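Local coordinates for acyl-ACP thioesterase (Bacteroides thetaiotaomicron, PDB 2ESS), which probably hydrolyses the thioester of fatty acyl-ACP to release free fatty acids, at residues K197-A208 and V239-E248. Residues are numbered along the deposited sequence; the frame is centred on the assembly and turned at random.
Sequences KRIRRFEMAYVA and VVCRSKVIFE
Strand 199-206 pairs antiparallel with strand 239-247, the axes 4.6 Å apart at closest, in the C-terminal hot-dog half of one continuous antiparallel sheet. At a classic beta bulge Arg200 and Arg201 both face Ile246, whose O accepts from Arg200 N at 2.8 Å and Arg201 N at 3.2 Å.

Ile199, Phe202, Met204 and Cys241 pack against helix 178-186, while Val245 and Phe247 meet Phe189, the two phenylalanine rings edge-to-face. CG1 of Ile199 sits over one face of the Phe247 ring, a CH-pi contact 4.0 Å from the centroid. Phe202 and Val245 run side by side, CG2 of the valine at the ring edge. Ser243 OG, turned anti to the backbone N (chi1 177°) and directed at the neighbouring strand, donates to Glu203 O at 2.9 Å, a carbonyl that also receives Lys244 N.

The opposite face, where Ile246 and Ala205 also lie, is largely charged. Arg201 grips Glu203 OE2 side-on, with NE at 2.8 Å and NH2, the oxygen lying in the guanidinium plane, while NH1 goes to Glu68. The extended Glu203 lies alongside Lys244, and a water links OE2 to Lys244 NZ. Were Glu203 an alanine, Arg201 NE and NH2 would probably lose their shared carboxylate oxygen, and the water on Lys244 NZ its acceptor. Back on the helix side, the CE methyl of Met204, selenomethionine in this crystal, ends 3.6 Å from Cys241 SG.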
ATOM      1  N   LYS A 197      -1.063   4.804 -22.957  1.00 33.86           N
ATOM      2  CA  LYS A 197      -1.322   6.140 -22.466  1.00 36.39           C
ATOM      3  C   LYS A 197      -1.051   6.192 -20.988  1.00 37.98           C
ATOM      4  O   LYS A 197      -0.867   5.173 -20.335  1.00 41.12           O
ATOM      5  CB  LYS A 197      -2.772   6.530 -22.719  1.00 37.80           C
ATOM      6  CG  LYS A 197      -3.176   6.574 -24.205  1.00 39.23           C
ATOM      7  CD  LYS A 197      -4.680   6.802 -24.371  1.00 36.08           C
ATOM      8  CE  LYS A 197      -5.087   6.580 -25.807  1.00 43.55           C
ATOM      9  NZ  LYS A 197      -6.559   6.622 -26.043  1.00 43.31           N
ATOM     10  N   ARG A 198      -1.044   7.395 -20.462  1.00 34.53           N
ATOM     11  CA  ARG A 198      -0.938   7.585 -19.023  1.00 36.49           C
ATOM     12  C   ARG A 198      -2.070   8.476 -18.575  1.00 32.35           C
ATOM     13  O   ARG A 198      -2.587   9.251 -19.369  1.00 30.41           O
ATOM     14  CB  ARG A 198       0.390   8.231 -18.662  1.00 36.55           C
ATOM     15  CG  ARG A 198       0.671   9.495 -19.385  1.00 47.02           C
ATOM     16  CD  ARG A 198       2.042  10.011 -19.036  1.00 58.18           C
ATOM     17  NE  ARG A 198       2.042  10.466 -17.661  1.00 57.33           N
ATOM     18  CZ  ARG A 198       1.522  11.621 -17.251  1.00 62.94           C
ATOM     19  NH1 ARG A 198       0.974  12.479 -18.114  1.00 53.68           N
ATOM     20  NH2 ARG A 198       1.568  11.915 -15.961  1.00 62.51           N
ATOM     21  N   ILE A 199      -2.387   8.396 -17.281  1.00 32.82           N
ATOM     22  CA  ILE A 199      -3.403   9.227 -16.692  1.00 34.50           C
ATOM     23  C   ILE A 199      -2.792  10.598 -16.457  1.00 33.83           C
ATOM     24  O   ILE A 199      -1.847  10.725 -15.692  1.00 34.73           O
ATOM     25  CB  ILE A 199      -3.902   8.670 -15.350  1.00 32.33           C
ATOM     26  CG1 ILE A 199      -4.531   7.290 -15.574  1.00 33.96           C
ATOM     27  CG2 ILE A 199      -4.966   9.640 -14.740  1.00 32.82           C
ATOM     28  CD1 ILE A 199      -4.915   6.555 -14.291  1.00 36.03           C
ATOM     29  N   ARG A 200      -3.353  11.623 -17.082  1.00 30.18           N
ATOM     30  CA  ARG A 200      -2.909  12.993 -16.852  1.00 33.89           C
ATOM     31  C   ARG A 200      -3.727  13.741 -15.822  1.00 34.76           C
ATOM     32  O   ARG A 200      -3.202  14.623 -15.142  1.00 36.26           O
ATOM     33  CB  ARG A 200      -2.797  13.768 -18.151  1.00 37.00           C
ATOM     34  CG  ARG A 200      -4.008  14.469 -18.679  1.00 50.48           C
ATOM     35  CD  ARG A 200      -3.559  15.698 -19.502  1.00 66.67           C
ATOM     36  NE  ARG A 200      -2.955  16.725 -18.632  1.00 74.37           N
ATOM     37  CZ  ARG A 200      -1.647  16.928 -18.421  1.00 78.95           C
ATOM     38  NH1 ARG A 200      -0.701  16.203 -19.028  1.00 79.01           N
ATOM     39  NH2 ARG A 200      -1.273  17.896 -17.587  1.00 81.90           N
ATOM     40  N   ARG A 201      -5.003  13.392 -15.697  1.00 33.78           N
ATOM     41  CA  ARG A 201      -5.829  13.976 -14.638  1.00 32.68           C
ATOM     42  C   ARG A 201      -6.732  12.937 -14.039  1.00 33.07           C
ATOM     43  O   ARG A 201      -7.305  12.123 -14.752  1.00 34.26           O
ATOM     44  CB  ARG A 201      -6.647  15.150 -15.154  1.00 35.30           C
ATOM     45  CG  ARG A 201      -7.412  15.850 -13.998  1.00 34.34           C
ATOM     46  CD  ARG A 201      -7.788  17.179 -14.334  1.00 38.31           C
ATOM     47  NE  ARG A 201      -8.716  17.706 -13.334  1.00 42.19           N
ATOM     48  CZ  ARG A 201      -8.503  18.749 -12.541  1.00 39.27           C
ATOM     49  NH1 ARG A 201      -7.330  19.408 -12.554  1.00 36.41           N
ATOM     50  NH2 ARG A 201      -9.490  19.127 -11.720  1.00 36.77           N
ATOM     51  N   PHE A 202      -6.852  12.975 -12.713  1.00 31.12           N
ATOM     52  CA  PHE A 202      -7.621  12.026 -11.960  1.00 31.98           C
ATOM     53  C   PHE A 202      -8.354  12.757 -10.834  1.00 32.50           C
ATOM     54  O   PHE A 202      -7.744  13.497 -10.047  1.00 33.37           O
ATOM     55  CB  PHE A 202      -6.710  10.921 -11.421  1.00 36.40           C
ATOM     56  CG  PHE A 202      -7.438   9.901 -10.598  1.00 35.77           C
ATOM     57  CD1 PHE A 202      -8.193   8.917 -11.205  1.00 39.12           C
ATOM     58  CD2 PHE A 202      -7.385   9.956  -9.213  1.00 39.37           C
ATOM     59  CE1 PHE A 202      -8.893   8.006 -10.448  1.00 34.91           C
ATOM     60  CE2 PHE A 202      -8.060   9.068  -8.475  1.00 41.00           C
ATOM     61  CZ  PHE A 202      -8.816   8.076  -9.094  1.00 37.26           C
ATOM     62  N   GLU A 203      -9.666  12.570 -10.769  1.00 32.95           N
ATOM     63  CA  GLU A 203     -10.463  13.191  -9.723  1.00 34.89           C
ATOM     64  C   GLU A 203     -11.322  12.184  -8.975  1.00 31.88           C
ATOM     65  O   GLU A 203     -11.780  11.229  -9.542  1.00 31.05           O
ATOM     66  CB  GLU A 203     -11.375  14.248 -10.315  1.00 32.94           C
ATOM     67  CG  GLU A 203     -10.722  15.254 -11.210  1.00 35.01           C
ATOM     68  CD  GLU A 203     -11.714  16.213 -11.867  1.00 43.02           C
ATOM     69  OE1 GLU A 203     -12.899  16.251 -11.469  1.00 48.09           O
ATOM     70  OE2 GLU A 203     -11.299  16.906 -12.821  1.00 48.78           O
HETATM   71  N   MSE A 204     -11.476  12.399  -7.687  1.00 28.78           N
HETATM   72  CA  MSE A 204     -12.320  11.600  -6.805  1.00 31.85           C
HETATM   73  C   MSE A 204     -13.278  12.559  -6.123  1.00 33.02           C
HETATM   74  O   MSE A 204     -12.881  13.689  -5.721  1.00 33.16           O
HETATM   75  CB  MSE A 204     -11.496  10.959  -5.712  1.00 34.14           C
HETATM   76  CG  MSE A 204     -10.565   9.883  -6.210  1.00 38.27           C
HETATM   77 SE   MSE A 204     -11.668   8.350  -6.925  0.75 39.87          SE
HETATM   78  CE  MSE A 204     -12.994   7.942  -5.482  1.00 38.67           C
ATOM     79  N   ALA A 205     -14.528  12.112  -6.008  1.00 32.71           N
ATOM     80  CA  ALA A 205     -15.532  12.758  -5.148  1.00 32.65           C
ATOM     81  C   ALA A 205     -16.056  11.715  -4.174  1.00 33.07           C
ATOM     82  O   ALA A 205     -16.548  10.673  -4.581  1.00 33.20           O
ATOM     83  CB  ALA A 205     -16.684  13.321  -5.983  1.00 32.27           C
ATOM     84  N   TYR A 206     -15.994  12.015  -2.890  1.00 31.21           N
ATOM     85  CA  TYR A 206     -16.313  11.010  -1.859  1.00 31.35           C
ATOM     86  C   TYR A 206     -17.665  11.396  -1.346  1.00 32.60           C
ATOM     87  O   TYR A 206     -17.839  12.448  -0.727  1.00 33.61           O
ATOM     88  CB  TYR A 206     -15.259  10.996  -0.745  1.00 31.39           C
ATOM     89  CG  TYR A 206     -13.935  10.486  -1.237  1.00 34.97           C
ATOM     90  CD1 TYR A 206     -13.729   9.105  -1.412  1.00 38.41           C
ATOM     91  CD2 TYR A 206     -12.916  11.349  -1.582  1.00 36.99           C
ATOM     92  CE1 TYR A 206     -12.535   8.607  -1.919  1.00 36.42           C
ATOM     93  CE2 TYR A 206     -11.706  10.844  -2.074  1.00 30.75           C
ATOM     94  CZ  TYR A 206     -11.522   9.490  -2.220  1.00 33.93           C
ATOM     95  OH  TYR A 206     -10.329   9.017  -2.718  1.00 36.81           O
ATOM     96  N   VAL A 207     -18.644  10.564  -1.651  1.00 33.76           N
ATOM     97  CA  VAL A 207     -20.038  10.903  -1.410  1.00 35.28           C
ATOM     98  C   VAL A 207     -20.606  10.286  -0.123  1.00 37.57           C
ATOM     99  O   VAL A 207     -21.354  10.926   0.594  1.00 35.92           O
ATOM    100  CB  VAL A 207     -20.884  10.524  -2.638  1.00 34.92           C
ATOM    101  CG1 VAL A 207     -22.357  10.938  -2.443  1.00 38.28           C
ATOM    102  CG2 VAL A 207     -20.256  11.152  -3.894  1.00 33.90           C
ATOM    103  N   ALA A 208     -20.279   9.033   0.136  1.00 34.62           N
ATOM    104  CA  ALA A 208     -20.864   8.280   1.226  1.00 33.01           C
ATOM    105  C   ALA A 208     -19.954   7.102   1.511  1.00 33.25           C
ATOM    106  O   ALA A 208     -19.015   6.831   0.742  1.00 34.34           O
ATOM    107  CB  ALA A 208     -22.232   7.810   0.879  1.00 29.69           C
ATOM    108  N   VAL A 239     -25.021   6.061  -4.209  1.00 33.55           N
ATOM    109  CA  VAL A 239     -23.704   6.465  -4.680  1.00 33.64           C
ATOM    110  C   VAL A 239     -22.745   6.664  -3.519  1.00 32.77           C
ATOM    111  O   VAL A 239     -23.048   7.402  -2.574  1.00 35.44           O
ATOM    112  CB  VAL A 239     -23.754   7.721  -5.545  1.00 33.57           C
ATOM    113  CG1 VAL A 239     -22.355   8.188  -5.894  1.00 33.92           C
ATOM    114  CG2 VAL A 239     -24.563   7.447  -6.824  1.00 36.27           C
ATOM    115  N   VAL A 240     -21.589   6.004  -3.583  1.00 29.18           N
ATOM    116  CA  VAL A 240     -20.544   6.224  -2.577  1.00 30.33           C
ATOM    117  C   VAL A 240     -19.385   7.096  -3.065  1.00 33.80           C
ATOM    118  O   VAL A 240     -18.786   7.823  -2.268  1.00 28.48           O
ATOM    119  CB  VAL A 240     -20.019   4.898  -1.947  1.00 31.58           C
ATOM    120  CG1 VAL A 240     -21.196   4.218  -1.203  1.00 34.78           C
ATOM    121  CG2 VAL A 240     -19.381   3.968  -3.005  1.00 30.20           C
ATOM    122  N   CYS A 241     -19.041   7.013  -4.343  1.00 33.07           N
ATOM    123  CA  CYS A 241     -18.078   7.966  -4.891  1.00 32.30           C
ATOM    124  C   CYS A 241     -18.235   8.097  -6.380  1.00 30.67           C
ATOM    125  O   CYS A 241     -18.887   7.276  -7.009  1.00 30.14           O
ATOM    126  CB  CYS A 241     -16.658   7.614  -4.504  1.00 38.76           C
ATOM    127  SG  CYS A 241     -16.072   6.071  -5.062  1.00 45.37           S
ATOM    128  N   ARG A 242     -17.636   9.155  -6.923  1.00 32.29           N
ATOM    129  CA  ARG A 242     -17.545   9.404  -8.345  1.00 31.57           C
ATOM    130  C   ARG A 242     -16.102   9.769  -8.636  1.00 33.00           C
ATOM    131  O   ARG A 242     -15.355  10.223  -7.725  1.00 29.85           O
ATOM    132  CB  ARG A 242     -18.507  10.524  -8.796  1.00 31.13           C
ATOM    133  CG  ARG A 242     -19.960  10.104  -8.731  1.00 38.00           C
ATOM    134  CD  ARG A 242     -20.952  11.154  -9.246  1.00 36.96           C
ATOM    135  NE  ARG A 242     -21.204  12.046  -8.157  1.00 54.10           N
ATOM    136  CZ  ARG A 242     -22.284  12.049  -7.393  1.00 46.02           C
ATOM    137  NH1 ARG A 242     -23.317  11.238  -7.602  1.00 52.44           N
ATOM    138  NH2 ARG A 242     -22.312  12.916  -6.407  1.00 46.72           N
ATOM    139  N   SER A 243     -15.726   9.566  -9.900  1.00 29.52           N
ATOM    140  CA  SER A 243     -14.375   9.761 -10.357  1.00 32.24           C
ATOM    141  C   SER A 243     -14.358  10.209 -11.799  1.00 32.90           C
ATOM    142  O   SER A 243     -15.266   9.912 -12.585  1.00 31.91           O
ATOM    143  CB  SER A 243     -13.568   8.466 -10.170  1.00 34.03           C
ATOM    144  OG  SER A 243     -12.244   8.584 -10.658  1.00 37.90           O
ATOM    145  N   LYS A 244     -13.327  10.976 -12.120  1.00 32.03           N
ATOM    146  CA  LYS A 244     -13.031  11.352 -13.476  1.00 33.32           C
ATOM    147  C   LYS A 244     -11.569  10.984 -13.760  1.00 34.15           C
ATOM    148  O   LYS A 244     -10.670  11.246 -12.956  1.00 33.03           O
ATOM    149  CB  LYS A 244     -13.303  12.825 -13.663  1.00 37.37           C
ATOM    150  CG  LYS A 244     -13.188  13.318 -15.075  1.00 41.54           C
ATOM    151  CD  LYS A 244     -13.362  14.833 -15.146  1.00 52.24           C
ATOM    152  CE  LYS A 244     -14.743  15.258 -14.710  1.00 54.79           C
ATOM    153  NZ  LYS A 244     -15.057  16.640 -15.138  1.00 62.17           N
ATOM    154  N   VAL A 245     -11.361  10.330 -14.892  1.00 34.49           N
ATOM    155  CA  VAL A 245     -10.044   9.826 -15.303  1.00 33.37           C
ATOM    156  C   VAL A 245      -9.821  10.334 -16.706  1.00 33.43           C
ATOM    157  O   VAL A 245     -10.633  10.074 -17.619  1.00 33.91           O
ATOM    158  CB  VAL A 245      -9.971   8.296 -15.277  1.00 34.67           C
ATOM    159  CG1 VAL A 245      -8.528   7.850 -15.353  1.00 36.86           C
ATOM    160  CG2 VAL A 245     -10.592   7.702 -14.029  1.00 37.68           C
ATOM    161  N   ILE A 246      -8.769  11.122 -16.876  1.00 32.94           N
ATOM    162  CA  ILE A 246      -8.375  11.595 -18.205  1.00 35.01           C
ATOM    163  C   ILE A 246      -7.002  10.999 -18.565  1.00 34.42           C
ATOM    164  O   ILE A 246      -6.012  11.209 -17.865  1.00 31.67           O
ATOM    165  CB  ILE A 246      -8.388  13.144 -18.290  1.00 35.52           C
ATOM    166  CG1 ILE A 246      -9.826  13.663 -17.985  1.00 39.11           C
ATOM    167  CG2 ILE A 246      -7.944  13.612 -19.674  1.00 35.12           C
ATOM    168  CD1 ILE A 246      -9.952  15.138 -17.903  1.00 37.05           C
ATOM    169  N   PHE A 247      -6.975  10.236 -19.638  1.00 33.50           N
ATOM    170  CA  PHE A 247      -5.746   9.663 -20.165  1.00 35.78           C
ATOM    171  C   PHE A 247      -5.187  10.552 -21.257  1.00 38.60           C
ATOM    172  O   PHE A 247      -5.925  11.321 -21.865  1.00 38.62           O
ATOM    173  CB  PHE A 247      -5.995   8.295 -20.783  1.00 34.85           C
ATOM    174  CG  PHE A 247      -6.241   7.214 -19.789  1.00 37.53           C
ATOM    175  CD1 PHE A 247      -7.498   6.999 -19.269  1.00 33.38           C
ATOM    176  CD2 PHE A 247      -5.200   6.375 -19.392  1.00 39.36           C
ATOM    177  CE1 PHE A 247      -7.717   5.974 -18.362  1.00 39.98           C
ATOM    178  CE2 PHE A 247      -5.420   5.343 -18.494  1.00 38.21           C
ATOM    179  CZ  PHE A 247      -6.672   5.150 -17.965  1.00 38.31           C
ATOM    180  N   GLU A 248      -3.879  10.444 -21.490  1.00 42.60           N
ATOM    181  CA  GLU A 248      -3.284  10.910 -22.752  1.00 49.24           C
ATOM    182  C   GLU A 248      -2.090  10.058 -23.236  1.00 50.37           C
ATOM    183  O   GLU A 248      -1.278   9.549 -22.428  1.00 48.72           O
ATOM    184  CB  GLU A 248      -2.891  12.376 -22.619  1.00 51.76           C
ATOM    185  CG  GLU A 248      -1.612  12.636 -21.861  1.00 61.39           C
ATOM    186  CD  GLU A 248      -1.021  13.985 -22.209  1.00 71.78           C
ATOM    187  OE1 GLU A 248      -1.791  14.902 -22.595  1.00 76.46           O
ATOM    188  OE2 GLU A 248       0.217  14.114 -22.098  1.00 83.51           O
ATOM    189  OXT GLU A 248      -1.880   9.869 -24.454  1.00 53.68           O
TER
HETATM  190  O   HOH W   1     -12.175  17.724 -15.396  1.00 53.44           O